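Local coordinates for protein apical membrane antigen AMA1 (Toxoplasma gondii ME49, PDB 4YIV) that plays an important part in host cell invasion as a microneme protein of the moving junction between parasite and host membranes, at residues L51-G63 against S214-C228. Residues are numbered along the deposited sequence; the frame is centred on the assembly and turned at random.
Sequences LYREPAGLCPIWG and SAYVGENPDAFISKC
Ser214 meets the loop after strand 50-54 with a hydroxyl that works in both directions. Its OG donates to Gly57 O at 2.6 Å, a little tilted from the carbonyl plane, and accepts from Tyr216 N, closing an ST turn at the start of the 3-10 segment 215-218. One water links Pro55 O to the backbone N of Ala215, another Cys59 O to that of Ser214. Tyr216 then reaches back to Glu54, its OH donating to Glu54 OE2 at 2.7 Å on the syn side but well out of the carboxylate plane, with carboxylate and ring planes 76° apart. The glutamate chain runs extended, CG anti to the backbone N (chi1 -176°), which carries the carboxylate out to the ring edge. Beside the same tyrosine, Leu58 CD2 packs 3.7 Å from Tyr216 CB. Val217 follows, laying CG2 3.5 Å from Leu58 O. Past the turn at Asn220-Ala223, Phe224 receives Pro60, whose CD lies 3.6 Å from Phe224 CB while its CG approaches ring atom CD1, the two side chains crossing at about a right angle. Cys228, just beyond helix 224-227, forms a disulfide to Cys59 (chi3 -86°). The contact illustrates how a buried carboxylate is kept by several donors while a disulfide fixes the other end: Glu54 is probably stabilised as an anion by Lys45 and the hydrogen bonds of Tyr216, Gln43 and the backbone N of Arg156.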
loop_
_atom_site.group_PDB
_atom_site.type_symbol
_atom_site.label_atom_id
_atom_site.label_comp_id
_atom_site.label_asym_id
_atom_site.label_seq_id
_atom_site.Cartn_x
_atom_site.Cartn_y
_atom_site.Cartn_z
ATOM N N LEU A 51 11.237 8.500 -22.165
ATOM C CA LEU A 51 10.602 7.399 -21.479
ATOM C C LEU A 51 10.794 7.588 -19.992
ATOM O O LEU A 51 11.949 7.604 -19.511
ATOM C CB LEU A 51 11.194 6.107 -21.920
ATOM C CG LEU A 51 10.365 4.891 -21.604
ATOM C CD1 LEU A 51 9.061 4.907 -22.402
ATOM C CD2 LEU A 51 11.169 3.644 -21.943
ATOM N N TYR A 52 9.662 7.746 -19.294
ATOM C CA TYR A 52 9.627 7.987 -17.838
ATOM C C TYR A 52 9.072 6.782 -17.102
ATOM O O TYR A 52 8.126 6.115 -17.542
ATOM C CB TYR A 52 8.793 9.224 -17.492
ATOM C CG TYR A 52 9.379 10.529 -17.961
ATOM C CD1 TYR A 52 10.384 11.148 -17.250
ATOM C CD2 TYR A 52 8.926 11.136 -19.120
ATOM C CE1 TYR A 52 10.932 12.329 -17.680
ATOM C CE2 TYR A 52 9.446 12.326 -19.554
ATOM C CZ TYR A 52 10.462 12.918 -18.832
ATOM O OH TYR A 52 11.000 14.102 -19.247
ATOM N N ARG A 53 9.674 6.486 -15.965
ATOM C CA ARG A 53 9.177 5.432 -15.141
ATOM C C ARG A 53 7.825 5.859 -14.494
ATOM O O ARG A 53 7.658 6.991 -13.997
ATOM C CB ARG A 53 10.195 5.062 -14.059
ATOM C CG ARG A 53 11.600 4.700 -14.572
ATOM C CD ARG A 53 12.418 3.998 -13.474
ATOM N NE ARG A 53 11.916 2.643 -13.282
ATOM C CZ ARG A 53 12.291 1.852 -12.287
ATOM N NH1 ARG A 53 13.194 2.274 -11.419
ATOM N NH2 ARG A 53 11.794 0.645 -12.184
ATOM N N GLU A 54 6.886 4.924 -14.486
ATOM C CA GLU A 54 5.483 5.208 -14.152
ATOM C C GLU A 54 5.003 4.250 -13.071
ATOM O O GLU A 54 5.136 3.022 -13.223
ATOM C CB GLU A 54 4.601 5.072 -15.405
ATOM C CG GLU A 54 3.128 5.455 -15.182
ATOM C CD GLU A 54 2.207 4.965 -16.287
ATOM O OE1 GLU A 54 2.395 3.840 -16.795
ATOM O OE2 GLU A 54 1.297 5.726 -16.663
ATOM N N PRO A 55 4.440 4.786 -11.986
ATOM C CA PRO A 55 3.827 3.843 -11.050
ATOM C C PRO A 55 2.670 3.064 -11.692
ATOM O O PRO A 55 1.953 3.633 -12.510
ATOM C CB PRO A 55 3.317 4.745 -9.927
ATOM C CG PRO A 55 4.215 5.984 -10.004
ATOM C CD PRO A 55 4.388 6.173 -11.472
ATOM N N ALA A 56 2.505 1.813 -11.289
ATOM C CA ALA A 56 1.646 0.873 -12.016
ATOM C C ALA A 56 0.815 -0.059 -11.168
ATOM O O ALA A 56 0.008 -0.847 -11.696
ATOM C CB ALA A 56 2.537 0.021 -12.934
ATOM N N GLY A 57 1.067 -0.062 -9.874
ATOM C CA GLY A 57 0.490 -1.063 -8.987
ATOM C C GLY A 57 -1.023 -0.901 -8.913
ATOM O O GLY A 57 -1.537 0.214 -9.029
ATOM N N LEU A 58 -1.735 -2.011 -8.735
ATOM C CA LEU A 58 -3.194 -1.978 -8.771
ATOM C C LEU A 58 -3.849 -1.845 -7.400
ATOM O O LEU A 58 -5.071 -1.687 -7.324
ATOM C CB LEU A 58 -3.731 -3.240 -9.458
ATOM C CG LEU A 58 -3.203 -3.462 -10.891
ATOM C CD1 LEU A 58 -3.889 -4.670 -11.500
ATOM C CD2 LEU A 58 -3.434 -2.268 -11.782
ATOM N N CYS A 59 -3.095 -1.958 -6.317
ATOM C CA CYS A 59 -3.684 -1.806 -4.983
ATOM C C CYS A 59 -3.329 -0.472 -4.355
ATOM O O CYS A 59 -2.200 0.002 -4.524
ATOM C CB CYS A 59 -3.226 -2.895 -4.028
ATOM S SG CYS A 59 -3.809 -4.577 -4.459
ATOM N N PRO A 60 -4.276 0.113 -3.597
ATOM C CA PRO A 60 -3.983 1.323 -2.814
ATOM C C PRO A 60 -3.059 0.998 -1.653
ATOM O O PRO A 60 -3.143 -0.086 -1.061
ATOM C CB PRO A 60 -5.354 1.774 -2.305
ATOM C CG PRO A 60 -6.170 0.539 -2.260
ATOM C CD PRO A 60 -5.660 -0.362 -3.388
ATOM N N ILE A 61 -2.166 1.925 -1.333
ATOM C CA ILE A 61 -1.201 1.678 -0.265
ATOM C C ILE A 61 -1.531 2.606 0.917
ATOM O O ILE A 61 -1.325 3.825 0.867
ATOM C CB ILE A 61 0.259 1.888 -0.738
ATOM C CG1 ILE A 61 0.495 1.140 -2.061
ATOM C CG2 ILE A 61 1.226 1.441 0.371
ATOM C CD1 ILE A 61 0.207 -0.367 -2.023
ATOM N N TRP A 62 -2.099 1.992 1.953
ATOM C CA TRP A 62 -2.720 2.719 3.045
ATOM C C TRP A 62 -1.698 3.310 4.000
ATOM O O TRP A 62 -0.904 2.585 4.563
ATOM C CB TRP A 62 -3.637 1.778 3.810
ATOM C CG TRP A 62 -4.814 1.263 3.005
ATOM C CD1 TRP A 62 -4.807 0.373 1.954
ATOM C CD2 TRP A 62 -6.173 1.624 3.222
ATOM N NE1 TRP A 62 -6.118 0.175 1.493
ATOM C CE2 TRP A 62 -6.961 0.941 2.261
ATOM C CE3 TRP A 62 -6.802 2.485 4.132
ATOM C CZ2 TRP A 62 -8.346 1.089 2.199
ATOM C CZ3 TRP A 62 -8.196 2.624 4.071
ATOM C CH2 TRP A 62 -8.942 1.930 3.113
ATOM N N GLY A 63 -1.735 4.620 4.171
ATOM C CA GLY A 63 -0.891 5.276 5.158
ATOM C C GLY A 63 0.452 5.686 4.554
ATOM O O GLY A 63 1.248 6.368 5.197
ATOM N N SER A 214 -0.997 4.154 -7.521
ATOM C CA SER A 214 -0.806 4.457 -8.927
ATOM C C SER A 214 -2.170 4.771 -9.548
ATOM O O SER A 214 -3.225 4.392 -9.009
ATOM C CB SER A 214 -0.134 3.299 -9.672
ATOM O OG SER A 214 -1.057 2.426 -10.249
ATOM N N ALA A 215 -2.161 5.442 -10.694
ATOM C CA ALA A 215 -3.412 5.713 -11.403
ATOM C C ALA A 215 -4.101 4.447 -11.818
ATOM O O ALA A 215 -5.323 4.470 -12.058
ATOM C CB ALA A 215 -3.187 6.572 -12.620
ATOM N N TYR A 216 -3.359 3.347 -11.909
ATOM C CA TYR A 216 -3.937 2.122 -12.443
ATOM C C TYR A 216 -4.821 1.377 -11.422
ATOM O O TYR A 216 -5.530 0.412 -11.776
ATOM C CB TYR A 216 -2.820 1.217 -13.016
ATOM C CG TYR A 216 -2.184 1.951 -14.173
ATOM C CD1 TYR A 216 -2.729 1.848 -15.451
ATOM C CD2 TYR A 216 -1.138 2.857 -13.969
ATOM C CE1 TYR A 216 -2.232 2.582 -16.510
ATOM C CE2 TYR A 216 -0.637 3.605 -15.026
ATOM C CZ TYR A 216 -1.191 3.455 -16.302
ATOM O OH TYR A 216 -0.732 4.182 -17.388
ATOM N N VAL A 217 -4.807 1.823 -10.169
ATOM C CA VAL A 217 -5.849 1.411 -9.213
ATOM C C VAL A 217 -7.236 1.770 -9.809
ATOM O O VAL A 217 -8.259 1.167 -9.493
ATOM C CB VAL A 217 -5.670 2.079 -7.859
ATOM C CG1 VAL A 217 -6.798 1.696 -6.883
ATOM C CG2 VAL A 217 -4.302 1.702 -7.224
ATOM N N GLY A 218 -7.253 2.809 -10.624
ATOM C CA GLY A 218 -8.476 3.336 -11.175
ATOM C C GLY A 218 -8.958 2.714 -12.465
ATOM O O GLY A 218 -10.024 3.086 -12.941
ATOM N N GLU A 219 -8.175 1.816 -13.061
ATOM C CA GLU A 219 -8.569 1.197 -14.350
ATOM C C GLU A 219 -9.850 0.357 -14.191
ATOM O O GLU A 219 -10.772 0.415 -15.015
ATOM C CB GLU A 219 -7.431 0.305 -14.906
ATOM C CG GLU A 219 -7.753 -0.323 -16.301
ATOM C CD GLU A 219 -6.529 -0.912 -17.009
ATOM O OE1 GLU A 219 -6.673 -1.372 -18.158
ATOM O OE2 GLU A 219 -5.425 -0.903 -16.442
ATOM N N ASN A 220 -9.920 -0.410 -13.119
ATOM C CA ASN A 220 -11.090 -1.183 -12.743
ATOM C C ASN A 220 -11.261 -0.781 -11.297
ATOM O O ASN A 220 -10.864 -1.467 -10.444
ATOM C CB ASN A 220 -10.855 -2.665 -12.891
ATOM C CG ASN A 220 -10.773 -3.096 -14.327
ATOM O OD1 ASN A 220 -11.681 -2.904 -15.090
ATOM N ND2 ASN A 220 -9.667 -3.664 -14.685
ATOM N N PRO A 221 -11.839 0.378 -11.065
ATOM C CA PRO A 221 -11.919 0.952 -9.704
ATOM C C PRO A 221 -12.489 0.194 -8.545
ATOM O O PRO A 221 -12.148 0.533 -7.413
ATOM C CB PRO A 221 -12.548 2.326 -9.910
ATOM C CG PRO A 221 -13.387 2.122 -11.100
ATOM C CD PRO A 221 -12.583 1.222 -12.008
ATOM N N ASP A 222 -13.310 -0.765 -8.814
ATOM C CA ASP A 222 -13.909 -1.481 -7.727
ATOM C C ASP A 222 -13.098 -2.751 -7.431
ATOM O O ASP A 222 -13.381 -3.439 -6.524
ATOM C CB ASP A 222 -15.367 -1.874 -8.043
ATOM C CG ASP A 222 -16.318 -0.684 -8.115
ATOM O OD1 ASP A 222 -16.175 0.244 -7.353
ATOM O OD2 ASP A 222 -17.205 -0.684 -8.943
ATOM N N ALA A 223 -12.072 -3.033 -8.210
ATOM C CA ALA A 223 -11.360 -4.289 -8.018
ATOM C C ALA A 223 -10.625 -4.404 -6.684
ATOM O O ALA A 223 -10.579 -5.497 -6.081
ATOM C CB ALA A 223 -10.367 -4.517 -9.163
ATOM N N PHE A 224 -10.062 -3.291 -6.202
ATOM C CA PHE A 224 -9.230 -3.321 -4.990
ATOM C C PHE A 224 -10.009 -3.787 -3.792
ATOM O O PHE A 224 -9.436 -4.257 -2.807
ATOM C CB PHE A 224 -8.612 -1.907 -4.724
ATOM C CG PHE A 224 -9.583 -0.913 -4.112
ATOM C CD1 PHE A 224 -9.728 -0.842 -2.736
ATOM C CD2 PHE A 224 -10.340 -0.045 -4.911
ATOM C CE1 PHE A 224 -10.634 0.041 -2.158
ATOM C CE2 PHE A 224 -11.248 0.841 -4.339
ATOM C CZ PHE A 224 -11.401 0.872 -2.957
ATOM N N ILE A 225 -11.333 -3.608 -3.834
ATOM C CA ILE A 225 -12.181 -3.932 -2.688
ATOM C C ILE A 225 -12.046 -5.409 -2.294
ATOM O O ILE A 225 -12.016 -5.765 -1.113
ATOM C CB ILE A 225 -13.671 -3.575 -3.013
ATOM C CG1 ILE A 225 -13.835 -2.074 -3.235
ATOM C CG2 ILE A 225 -14.604 -3.988 -1.883
ATOM C CD1 ILE A 225 -15.163 -1.715 -3.914
ATOM N N SER A 226 -11.941 -6.276 -3.290
ATOM C CA SER A 226 -11.818 -7.722 -3.048
ATOM C C SER A 226 -10.412 -8.278 -3.280
ATOM O O SER A 226 -10.096 -9.367 -2.821
ATOM C CB SER A 226 -12.787 -8.495 -3.964
ATOM O OG SER A 226 -12.407 -8.345 -5.336
ATOM N N LYS A 227 -9.578 -7.551 -4.009
ATOM C CA LYS A 227 -8.332 -8.130 -4.493
ATOM C C LYS A 227 -7.114 -7.694 -3.716
ATOM O O LYS A 227 -6.029 -8.216 -3.973
ATOM C CB LYS A 227 -8.125 -7.779 -5.952
ATOM C CG LYS A 227 -9.153 -8.394 -6.852
ATOM C CD LYS A 227 -9.162 -9.930 -6.634
ATOM C CE LYS A 227 -9.584 -10.707 -7.836
ATOM N NZ LYS A 227 -9.340 -12.193 -7.582
ATOM N N CYS A 228 -7.304 -6.762 -2.779
ATOM C CA CYS A 228 -6.202 -6.080 -2.079
ATOM C C CYS A 228 -6.389 -6.221 -0.558
ATOM O O CYS A 228 -7.551 -6.292 -0.078
ATOM C CB CYS A 228 -6.148 -4.606 -2.511
ATOM S SG CYS A 228 -5.865 -4.320 -4.300
HETATM O O HOH W 1 0.489 6.094 -11.979
HETATM O O HOH W 2 -1.059 1.444 -6.368
#